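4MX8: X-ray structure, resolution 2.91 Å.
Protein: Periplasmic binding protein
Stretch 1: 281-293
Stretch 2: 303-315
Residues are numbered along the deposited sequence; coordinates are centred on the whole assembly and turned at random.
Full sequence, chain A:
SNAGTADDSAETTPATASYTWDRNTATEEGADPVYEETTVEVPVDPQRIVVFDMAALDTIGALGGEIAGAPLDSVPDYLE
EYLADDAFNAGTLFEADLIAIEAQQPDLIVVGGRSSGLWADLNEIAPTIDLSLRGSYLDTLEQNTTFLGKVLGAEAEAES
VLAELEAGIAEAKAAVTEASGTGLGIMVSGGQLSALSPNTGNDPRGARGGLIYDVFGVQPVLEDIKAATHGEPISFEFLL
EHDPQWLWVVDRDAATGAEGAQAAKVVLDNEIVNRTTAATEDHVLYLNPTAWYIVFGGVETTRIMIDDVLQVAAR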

# COMPACT_ATOMS: atom_id res chain seq x y z
N GLU A 281 18.80 14.59 16.92
CA GLU A 281 18.26 15.80 16.32
C GLU A 281 16.73 15.73 16.16
O GLU A 281 16.13 16.61 15.55
CB GLU A 281 18.94 16.04 14.97
CG GLU A 281 19.32 17.47 14.70
CD GLU A 281 20.43 17.96 15.60
OE1 GLU A 281 21.26 17.13 16.04
OE2 GLU A 281 20.46 19.18 15.88
N ASP A 282 16.10 14.68 16.71
CA ASP A 282 14.65 14.52 16.67
C ASP A 282 14.17 14.44 15.21
O ASP A 282 13.24 15.12 14.78
CB ASP A 282 13.98 15.66 17.45
CG ASP A 282 12.53 15.37 17.80
OD1 ASP A 282 12.06 14.22 17.63
OD2 ASP A 282 11.85 16.32 18.26
N HIS A 283 14.83 13.56 14.47
CA HIS A 283 14.63 13.40 13.05
C HIS A 283 14.19 11.97 12.76
O HIS A 283 14.40 11.47 11.66
CB HIS A 283 15.93 13.69 12.31
CG HIS A 283 16.26 15.16 12.19
ND1 HIS A 283 17.36 15.62 11.49
CD2 HIS A 283 15.63 16.26 12.67
CE1 HIS A 283 17.40 16.94 11.55
NE2 HIS A 283 16.36 17.35 12.26
N VAL A 284 13.61 11.31 13.76
CA VAL A 284 12.99 10.00 13.56
C VAL A 284 11.49 10.17 13.34
O VAL A 284 10.78 10.63 14.22
CB VAL A 284 13.25 9.03 14.75
CG1 VAL A 284 12.51 7.73 14.57
CG2 VAL A 284 14.73 8.75 14.88
N LEU A 285 11.02 9.81 12.15
CA LEU A 285 9.61 9.97 11.82
C LEU A 285 8.95 8.62 11.68
O LEU A 285 9.47 7.75 10.96
CB LEU A 285 9.46 10.73 10.50
CG LEU A 285 10.28 12.02 10.48
CD1 LEU A 285 10.87 12.14 9.12
CD2 LEU A 285 9.43 13.21 10.80
N TYR A 286 7.82 8.43 12.35
CA TYR A 286 7.10 7.16 12.24
C TYR A 286 5.95 7.20 11.23
O TYR A 286 5.11 8.11 11.25
CB TYR A 286 6.61 6.71 13.62
CG TYR A 286 7.75 6.36 14.53
CD1 TYR A 286 8.21 5.05 14.63
CD2 TYR A 286 8.39 7.33 15.29
CE1 TYR A 286 9.27 4.72 15.45
CE2 TYR A 286 9.44 7.01 16.12
CZ TYR A 286 9.87 5.70 16.19
OH TYR A 286 10.93 5.37 17.00
N LEU A 287 5.93 6.24 10.33
CA LEU A 287 4.91 6.21 9.29
C LEU A 287 3.76 5.30 9.71
O LEU A 287 3.96 4.40 10.52
CB LEU A 287 5.52 5.74 7.96
CG LEU A 287 6.71 6.52 7.42
CD1 LEU A 287 7.18 5.84 6.17
CD2 LEU A 287 6.34 7.94 7.11
N ASN A 288 2.56 5.53 9.18
CA ASN A 288 1.37 4.77 9.58
C ASN A 288 1.45 3.35 9.02
O ASN A 288 1.28 3.14 7.80
CB ASN A 288 0.11 5.47 9.06
CG ASN A 288 -1.18 4.80 9.49
OD1 ASN A 288 -1.27 3.58 9.63
ND2 ASN A 288 -2.22 5.60 9.70
N PRO A 289 1.69 2.36 9.91
CA PRO A 289 1.92 0.95 9.57
C PRO A 289 0.83 0.40 8.68
O PRO A 289 1.15 -0.08 7.60
CB PRO A 289 1.89 0.27 10.93
CG PRO A 289 2.34 1.32 11.87
CD PRO A 289 1.70 2.57 11.36
N THR A 290 -0.43 0.49 9.11
CA THR A 290 -1.55 0.06 8.27
C THR A 290 -1.54 0.71 6.89
O THR A 290 -1.67 0.02 5.88
CB THR A 290 -2.92 0.33 8.91
OG1 THR A 290 -2.96 -0.26 10.21
CG2 THR A 290 -3.99 -0.27 8.08
N ALA A 291 -1.39 2.03 6.83
CA ALA A 291 -1.34 2.68 5.52
C ALA A 291 -0.11 2.25 4.70
O ALA A 291 -0.26 1.76 3.59
CB ALA A 291 -1.42 4.18 5.64
N TRP A 292 1.08 2.41 5.25
CA TRP A 292 2.27 2.10 4.48
C TRP A 292 2.54 0.61 4.23
O TRP A 292 3.24 0.26 3.29
CB TRP A 292 3.50 2.74 5.10
CG TRP A 292 3.50 4.23 5.07
CD1 TRP A 292 2.81 5.06 5.91
CD2 TRP A 292 4.24 5.08 4.18
NE1 TRP A 292 3.07 6.37 5.59
CE2 TRP A 292 3.94 6.41 4.53
CE3 TRP A 292 5.12 4.84 3.12
CZ2 TRP A 292 4.50 7.51 3.87
CZ3 TRP A 292 5.67 5.92 2.46
CH2 TRP A 292 5.36 7.24 2.84
N TYR A 293 2.01 -0.28 5.06
CA TYR A 293 2.34 -1.68 4.88
C TYR A 293 1.17 -2.59 4.50
O TYR A 293 1.34 -3.50 3.69
CB TYR A 293 3.05 -2.22 6.11
CG TYR A 293 3.38 -3.69 6.03
CD1 TYR A 293 4.54 -4.12 5.45
CD2 TYR A 293 2.52 -4.65 6.53
CE1 TYR A 293 4.84 -5.45 5.37
CE2 TYR A 293 2.81 -5.98 6.45
CZ TYR A 293 3.98 -6.37 5.88
OH TYR A 293 4.30 -7.71 5.80
N ARG A 303 -3.41 10.08 1.12
CA ARG A 303 -3.49 11.29 1.93
C ARG A 303 -2.78 11.04 3.26
O ARG A 303 -2.02 11.89 3.72
CB ARG A 303 -4.94 11.73 2.18
CG ARG A 303 -5.79 11.97 0.95
CD ARG A 303 -7.16 12.52 1.36
NE ARG A 303 -8.03 12.85 0.22
CZ ARG A 303 -9.12 12.16 -0.10
NH1 ARG A 303 -9.46 11.10 0.62
NH2 ARG A 303 -9.87 12.52 -1.14
N ILE A 304 -3.02 9.88 3.88
CA ILE A 304 -2.36 9.54 5.13
C ILE A 304 -0.84 9.54 4.94
O ILE A 304 -0.10 10.06 5.77
CB ILE A 304 -2.82 8.18 5.69
CG1 ILE A 304 -4.27 8.25 6.13
CG2 ILE A 304 -1.98 7.74 6.87
CD1 ILE A 304 -4.81 6.91 6.51
N MSE A 305 -0.37 8.96 3.84
CA MSE A 305 1.05 9.02 3.51
C MSE A 305 1.56 10.46 3.41
O MSE A 305 2.56 10.82 4.04
CB MSE A 305 1.31 8.29 2.21
CG MSE A 305 0.98 6.82 2.28
SE MSE A 305 1.27 5.93 0.59
CE MSE A 305 1.14 4.13 1.20
N ILE A 306 0.86 11.28 2.64
CA ILE A 306 1.20 12.70 2.50
C ILE A 306 1.32 13.41 3.86
O ILE A 306 2.26 14.17 4.09
CB ILE A 306 0.23 13.43 1.55
CG1 ILE A 306 0.38 12.88 0.13
CG2 ILE A 306 0.49 14.90 1.54
CD1 ILE A 306 -0.79 13.14 -0.76
N ASP A 307 0.40 13.16 4.78
CA ASP A 307 0.49 13.78 6.10
C ASP A 307 1.69 13.25 6.85
O ASP A 307 2.36 13.99 7.57
CB ASP A 307 -0.79 13.58 6.91
CG ASP A 307 -1.83 14.65 6.63
OD1 ASP A 307 -1.75 15.32 5.56
OD2 ASP A 307 -2.74 14.82 7.47
N ASP A 308 1.96 11.96 6.67
CA ASP A 308 3.09 11.34 7.34
C ASP A 308 4.39 11.96 6.89
O ASP A 308 5.22 12.34 7.71
CB ASP A 308 3.10 9.83 7.09
CG ASP A 308 2.15 9.07 8.02
OD1 ASP A 308 1.57 9.70 8.96
OD2 ASP A 308 2.02 7.84 7.80
N VAL A 309 4.58 12.07 5.58
CA VAL A 309 5.81 12.65 5.07
C VAL A 309 5.91 14.11 5.52
O VAL A 309 6.98 14.55 5.94
CB VAL A 309 5.92 12.50 3.54
CG1 VAL A 309 7.10 13.26 3.00
CG2 VAL A 309 6.03 11.04 3.16
N LEU A 310 4.81 14.86 5.49
CA LEU A 310 4.83 16.28 5.85
C LEU A 310 5.30 16.58 7.28
O LEU A 310 5.54 17.73 7.62
CB LEU A 310 3.48 16.96 5.57
CG LEU A 310 3.20 17.40 4.13
CD1 LEU A 310 1.73 17.69 3.90
CD2 LEU A 310 4.03 18.59 3.75
N GLN A 311 5.44 15.55 8.10
CA GLN A 311 6.01 15.71 9.44
C GLN A 311 7.42 16.29 9.42
O GLN A 311 7.78 16.96 10.38
CB GLN A 311 6.07 14.38 10.18
CG GLN A 311 4.75 13.69 10.45
CD GLN A 311 4.93 12.30 11.08
OE1 GLN A 311 5.02 12.17 12.32
NE2 GLN A 311 4.99 11.27 10.24
N VAL A 312 8.22 16.04 8.38
CA VAL A 312 9.59 16.61 8.37
C VAL A 312 9.58 18.11 8.50
O VAL A 312 10.52 18.69 9.06
CB VAL A 312 10.42 16.33 7.11
CG1 VAL A 312 11.19 15.06 7.25
CG2 VAL A 312 9.57 16.35 5.86
N ALA A 313 8.54 18.73 7.98
CA ALA A 313 8.42 20.18 8.02
C ALA A 313 8.47 20.68 9.46
O ALA A 313 8.96 21.78 9.73
CB ALA A 313 7.14 20.62 7.36
N ALA A 314 8.00 19.85 10.38
CA ALA A 314 7.84 20.28 11.76
C ALA A 314 9.07 20.06 12.66
O ALA A 314 9.12 20.60 13.77
CB ALA A 314 6.63 19.64 12.37
N ARG A 315 10.05 19.29 12.20
CA ARG A 315 11.19 18.91 13.04
C ARG A 315 12.37 19.88 12.99
O ARG A 315 12.47 20.70 12.08
CB ARG A 315 11.67 17.51 12.68
CG ARG A 315 10.59 16.47 12.72
CD ARG A 315 10.04 16.31 14.12
NE ARG A 315 9.13 15.17 14.15
CZ ARG A 315 9.52 13.91 14.32
NH1 ARG A 315 10.80 13.63 14.48
NH2 ARG A 315 8.63 12.93 14.32

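A single carboxylate oxygen, OD2 of Asp308, ties together the start of one helix and the ring of a tryptophan in its first turn. It accepts from the backbone of Asn288, N to OD2 at 2.7 Å, and from the indole of Trp292, NE1 to OD2 at 2.9 Å. The pairing illustrates a general principle: where a strand gives way to a helix, unpaired backbone groups are left over, and side chains from a neighbouring helix can satisfy them.

The two stretches run past each other in a steady register. The chain from His283 to Leu287 lies along the C-terminal part of the second stretch, so that alternate residues, His283, Leu285 and Leu287, lie nearest Arg315, Gln311 and Asp308 in turn, moving backward through the second. Beyond Asn288 the first stretch turns into a helix that crosses helix 303-309 at -111°, with the axes 9.7 Å apart at their closest, and there Ala291 faces Ile304.

Along the strand and in the loop just before it, the acceptors are backbone carbonyls and the donors are long side chains. Arg315 serves two of them. Its NH1 donates to Asp282 O at 2.9 Å and to Val284 O at 3.0 Å, while NH2 reaches the same Val284 O at 3.1 Å. These oxygens lie near the guanidinium plane, where its N-H bonds point. The carboxylate of Asp282 does not: OD1 is 3.4 Å from Arg315 NH1 but well out of that plane, making a salt bridge by charge alone. Over one face of the guanidinium sits Leu285, with CD2 3.6 Å from Arg315 CZ, so the flat cation is bonded at its edge and packed on its face. One turn back, Gln311 NE2 makes a weak bond to Tyr286 O at 3.3 Å; its direction is nearly straight, but the distance is long. The same amide also donates to Asp308 O, 2.8 Å from Gln311 NE2, which anchors it to its own chain.

Between these polar contacts, Leu285 fills the gap with its isobutyl group, CD1 meeting Val312 CG1 at 3.5 Å and CD2 meeting Gln311 CB at 3.6 Å. Its CA-to-CB bond points sideways, yet the end of the side chain comes nearer the second stretch.

At the helix crossing, Asn288 is the N-cap: its OD1 accepts from Ala291 N at 3.2 Å, while its own backbone N is held by Asp308. The cap residue is thus bonded on both sides of the contact, its OD1 within its own stretch and its N across to Asp308. The small side chain of Ala291 points toward the partner helix and rests on Ile304, CB to CG2 at 3.8 Å. Trp292 uses its ring in two ways. Its edge bonds Asp308 and touches Val309, CH2 to CG2 at 3.9 Å; one face is covered by selenomethionine Met305, whose CG lies 4.0 Å from the centroid of the five-membered ring in a CH-pi contact.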